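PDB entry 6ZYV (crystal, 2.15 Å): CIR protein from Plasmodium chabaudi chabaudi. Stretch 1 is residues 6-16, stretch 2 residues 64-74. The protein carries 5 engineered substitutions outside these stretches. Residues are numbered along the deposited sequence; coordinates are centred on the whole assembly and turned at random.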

# COMPACT_ATOMS: atom_id res chain seq x y z
N ASP A 6 -3.17 -9.81 -10.91
CA ASP A 6 -3.24 -10.46 -9.60
C ASP A 6 -2.15 -9.96 -8.63
O ASP A 6 -1.87 -10.63 -7.64
CB ASP A 6 -3.16 -11.99 -9.78
CG ASP A 6 -3.63 -12.84 -8.60
OD1 ASP A 6 -4.46 -12.34 -7.80
OD2 ASP A 6 -3.16 -14.01 -8.47
N ASN A 7 -1.56 -8.78 -8.90
CA ASN A 7 -0.49 -8.16 -8.12
C ASN A 7 -0.83 -7.99 -6.65
O ASN A 7 0.08 -8.04 -5.82
CB ASN A 7 -0.06 -6.82 -8.73
CG ASN A 7 -1.10 -5.71 -8.67
OD1 ASN A 7 -1.37 -5.12 -7.62
ND2 ASN A 7 -1.73 -5.43 -9.79
N LEU A 8 -2.13 -7.78 -6.32
CA LEU A 8 -2.53 -7.59 -4.92
C LEU A 8 -2.27 -8.78 -4.05
O LEU A 8 -2.04 -8.62 -2.86
CB LEU A 8 -3.97 -7.11 -4.73
CG LEU A 8 -4.27 -5.66 -5.00
CD1 LEU A 8 -5.62 -5.29 -4.50
CD2 LEU A 8 -3.30 -4.74 -4.31
N LYS A 9 -2.20 -9.98 -4.63
CA LYS A 9 -1.85 -11.21 -3.93
C LYS A 9 -0.50 -11.02 -3.18
O LYS A 9 -0.41 -11.32 -2.00
CB LYS A 9 -1.74 -12.35 -4.95
CG LYS A 9 -1.30 -13.69 -4.38
CD LYS A 9 -1.22 -14.73 -5.49
CE LYS A 9 -0.85 -16.11 -4.97
NZ LYS A 9 -0.60 -17.07 -6.09
N TYR A 10 0.46 -10.36 -3.84
CA TYR A 10 1.78 -10.11 -3.29
C TYR A 10 1.85 -8.79 -2.54
O TYR A 10 2.46 -8.77 -1.48
CB TYR A 10 2.86 -10.15 -4.40
CG TYR A 10 2.86 -11.47 -5.11
CD1 TYR A 10 3.19 -12.64 -4.45
CD2 TYR A 10 2.42 -11.57 -6.43
CE1 TYR A 10 3.17 -13.87 -5.10
CE2 TYR A 10 2.34 -12.79 -7.08
CZ TYR A 10 2.74 -13.94 -6.42
OH TYR A 10 2.68 -15.14 -7.09
N VAL A 11 1.23 -7.72 -3.04
CA VAL A 11 1.22 -6.41 -2.38
C VAL A 11 0.64 -6.52 -0.97
O VAL A 11 1.25 -6.03 -0.02
CB VAL A 11 0.47 -5.39 -3.25
CG1 VAL A 11 0.21 -4.08 -2.51
CG2 VAL A 11 1.22 -5.14 -4.55
N CYS A 12 -0.51 -7.22 -0.83
CA CYS A 12 -1.19 -7.42 0.46
C CYS A 12 -0.34 -8.22 1.43
O CYS A 12 -0.29 -7.94 2.63
CB CYS A 12 -2.57 -8.06 0.25
SG CYS A 12 -3.75 -6.99 -0.61
N LYS A 13 0.38 -9.21 0.91
CA LYS A 13 1.27 -10.06 1.69
C LYS A 13 2.47 -9.24 2.17
O LYS A 13 2.81 -9.31 3.34
CB LYS A 13 1.74 -11.21 0.77
CG LYS A 13 2.09 -12.52 1.43
CD LYS A 13 1.66 -13.66 0.51
CE LYS A 13 2.60 -14.83 0.45
NZ LYS A 13 2.09 -15.86 -0.50
N ASP A 14 3.09 -8.45 1.29
CA ASP A 14 4.26 -7.66 1.63
C ASP A 14 3.95 -6.58 2.64
O ASP A 14 4.72 -6.40 3.58
CB ASP A 14 4.93 -7.06 0.38
CG ASP A 14 5.42 -8.10 -0.60
OD1 ASP A 14 5.67 -9.25 -0.18
OD2 ASP A 14 5.52 -7.77 -1.81
N ILE A 15 2.80 -5.90 2.49
CA ILE A 15 2.41 -4.86 3.44
C ILE A 15 2.21 -5.46 4.83
O ILE A 15 2.76 -4.94 5.81
CB ILE A 15 1.17 -4.04 2.95
CG1 ILE A 15 1.54 -3.16 1.75
CG2 ILE A 15 0.61 -3.20 4.08
CD1 ILE A 15 0.40 -2.43 1.10
N LYS A 16 1.52 -6.62 4.91
CA LYS A 16 1.35 -7.28 6.21
C LYS A 16 2.69 -7.63 6.87
O LYS A 16 2.90 -7.39 8.07
CB LYS A 16 0.43 -8.51 6.14
CG LYS A 16 0.23 -9.17 7.52
CD LYS A 16 -1.20 -9.07 8.04
CE LYS A 16 -1.47 -9.86 9.31
NZ LYS A 16 -0.67 -9.32 10.45
N ILE A 64 11.46 1.26 1.76
CA ILE A 64 12.39 0.84 0.71
C ILE A 64 12.28 -0.66 0.49
O ILE A 64 12.19 -1.11 -0.65
CB ILE A 64 13.82 1.29 1.03
CG1 ILE A 64 13.90 2.82 1.00
CG2 ILE A 64 14.84 0.66 0.09
CD1 ILE A 64 15.13 3.34 1.67
N TRP A 65 12.16 -1.44 1.58
CA TRP A 65 11.93 -2.87 1.47
C TRP A 65 10.65 -3.17 0.65
O TRP A 65 10.70 -4.00 -0.24
CB TRP A 65 11.85 -3.52 2.87
CG TRP A 65 11.68 -5.01 2.83
CD1 TRP A 65 12.66 -5.95 2.77
CD2 TRP A 65 10.44 -5.72 2.83
NE1 TRP A 65 12.11 -7.21 2.73
CE2 TRP A 65 10.74 -7.09 2.74
CE3 TRP A 65 9.10 -5.32 2.88
CZ2 TRP A 65 9.75 -8.07 2.76
CZ3 TRP A 65 8.12 -6.29 2.84
CH2 TRP A 65 8.45 -7.65 2.82
N LEU A 66 9.54 -2.42 0.89
CA LEU A 66 8.29 -2.54 0.15
C LEU A 66 8.49 -2.31 -1.31
O LEU A 66 8.03 -3.12 -2.09
CB LEU A 66 7.22 -1.52 0.62
CG LEU A 66 6.18 -1.95 1.65
CD1 LEU A 66 5.01 -0.94 1.66
CD2 LEU A 66 5.71 -3.41 1.41
N LEU A 67 9.10 -1.17 -1.70
CA LEU A 67 9.36 -0.84 -3.09
C LEU A 67 10.21 -1.89 -3.76
O LEU A 67 9.94 -2.24 -4.91
CB LEU A 67 10.05 0.52 -3.22
CG LEU A 67 9.19 1.76 -3.08
CD1 LEU A 67 10.06 3.02 -3.29
CD2 LEU A 67 8.03 1.74 -4.09
N VAL A 68 11.24 -2.41 -3.07
CA VAL A 68 12.09 -3.45 -3.62
C VAL A 68 11.26 -4.73 -3.89
O VAL A 68 11.32 -5.29 -4.99
CB VAL A 68 13.32 -3.71 -2.73
CG1 VAL A 68 14.03 -5.00 -3.11
CG2 VAL A 68 14.29 -2.53 -2.80
N MET A 69 10.42 -5.13 -2.93
CA MET A 69 9.57 -6.30 -3.09
C MET A 69 8.54 -6.13 -4.18
O MET A 69 8.30 -7.07 -4.91
CB MET A 69 8.84 -6.63 -1.77
CG MET A 69 9.76 -7.12 -0.70
SD MET A 69 10.65 -8.64 -1.12
CE MET A 69 9.26 -9.80 -1.33
N PHE A 70 7.91 -4.95 -4.29
CA PHE A 70 6.90 -4.71 -5.32
C PHE A 70 7.54 -4.80 -6.71
O PHE A 70 6.92 -5.34 -7.63
CB PHE A 70 6.23 -3.32 -5.16
CG PHE A 70 5.34 -3.13 -3.95
CD1 PHE A 70 4.97 -4.20 -3.16
CD2 PHE A 70 4.91 -1.86 -3.59
CE1 PHE A 70 4.18 -4.01 -2.04
CE2 PHE A 70 4.08 -1.67 -2.49
CZ PHE A 70 3.72 -2.74 -1.72
N GLU A 71 8.76 -4.26 -6.89
CA GLU A 71 9.44 -4.34 -8.19
C GLU A 71 9.68 -5.83 -8.59
O GLU A 71 9.66 -6.15 -9.78
CB GLU A 71 10.77 -3.56 -8.12
CG GLU A 71 11.55 -3.53 -9.43
CD GLU A 71 12.98 -3.00 -9.35
OE1 GLU A 71 13.62 -3.13 -8.29
OE2 GLU A 71 13.45 -2.48 -10.38
N HIS A 72 9.85 -6.74 -7.62
CA HIS A 72 10.03 -8.17 -7.91
C HIS A 72 8.82 -8.80 -8.59
O HIS A 72 8.96 -9.86 -9.20
CB HIS A 72 10.31 -8.97 -6.64
CG HIS A 72 11.57 -8.61 -5.94
ND1 HIS A 72 12.71 -8.27 -6.63
CD2 HIS A 72 11.84 -8.61 -4.61
CE1 HIS A 72 13.64 -8.07 -5.71
NE2 HIS A 72 13.15 -8.24 -4.48
N ILE A 73 7.62 -8.17 -8.45
CA ILE A 73 6.41 -8.65 -9.09
C ILE A 73 6.53 -8.51 -10.62
O ILE A 73 6.03 -9.36 -11.36
CB ILE A 73 5.15 -7.94 -8.53
CG1 ILE A 73 5.11 -8.02 -6.98
CG2 ILE A 73 3.87 -8.57 -9.12
CD1 ILE A 73 3.97 -7.15 -6.32
N CYS A 74 7.25 -7.50 -11.10
CA CYS A 74 7.51 -7.31 -12.52
C CYS A 74 8.43 -8.42 -13.04
O CYS A 74 9.28 -8.92 -12.29
CB CYS A 74 8.12 -5.93 -12.77
SG CYS A 74 7.16 -4.56 -12.09

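How do the two backbones lie against each other? Both stretches are largely helical, and they run nearly antiparallel, with an angle of 158° between their N-to-C directions and axes that come within 10.1 Å. Because the two helices run in opposite senses, the start of the first stretch meets the end of the second. CA to CA, Asn7 is 7.0 Å from Ile73, Val11 6.6 Å from Phe70 and Asp14 6.7 Å from Leu66, so the spacing stays almost even along the contact. Within each stretch the backbone is held by its own helical hydrogen bonds, as in Val11 N to Asn7 O at 3.0 Å and Phe70 N to Leu66 O at 2.9 Å. No hydrogen bond crosses between the stretches, and the contact rests on packing.

What fills the space near Asn7 and Ile73? Ile73 points toward the first stretch and reaches it with its CD1 methyl. That atom, Ile73 CD1, lies 3.7 Å from Tyr10 CB and 3.8 Å from Val11 CG2, and Asn7 O is 4.0 Å from the same Ile73 CD1. One aliphatic side chain thus touches Asn7, Tyr10 and Val11 of the facing stretch, shielding apolar surface from water. The turn from Glu71 to Cys74, a type I beta turn closed by Cys74 N to Glu71 O at 3.1 Å, carries Ile73 in its third position.

How does Phe70 fit into the middle of the contact? Its CA-to-CB bond points sideways, but the ring comes nearer and packs beside Val11 and Ile15. Val11 CG2 lies over one face of the ring, while Val11 CG1 approaches Phe70 CZ at 3.8 Å. At the ring edge, Ile15 CG1 is 4.1 Å from Phe70 CZ; it is also 4.1 Å from Leu66 CD1, so one isoleucine carbon touches both the aromatic Phe70 and the aliphatic Leu66. These are dispersion contacts between closely fitted apolar surfaces.

How is the acidic Asp14 accommodated between the helices? Asp14 points toward the second helix and acts as a knob, its side chain set among Trp65, Leu66, Met69 and Phe70. The fit is close: Asp14 OD2 is 3.5 Å from Met69 CB and 3.9 Å from Phe70 CD1, at the edge of that ring, and Asp14 CB is 3.9 Å from Leu66 CD2. The backbone contributes too, with Asp14 O 3.5 Å from Trp65 CZ3, near the plane of the indole. Asp14 finds no hydrogen-bond partner across the contact, but its OD1 is hydrogen-bonded to a residue just beyond one of the stretches.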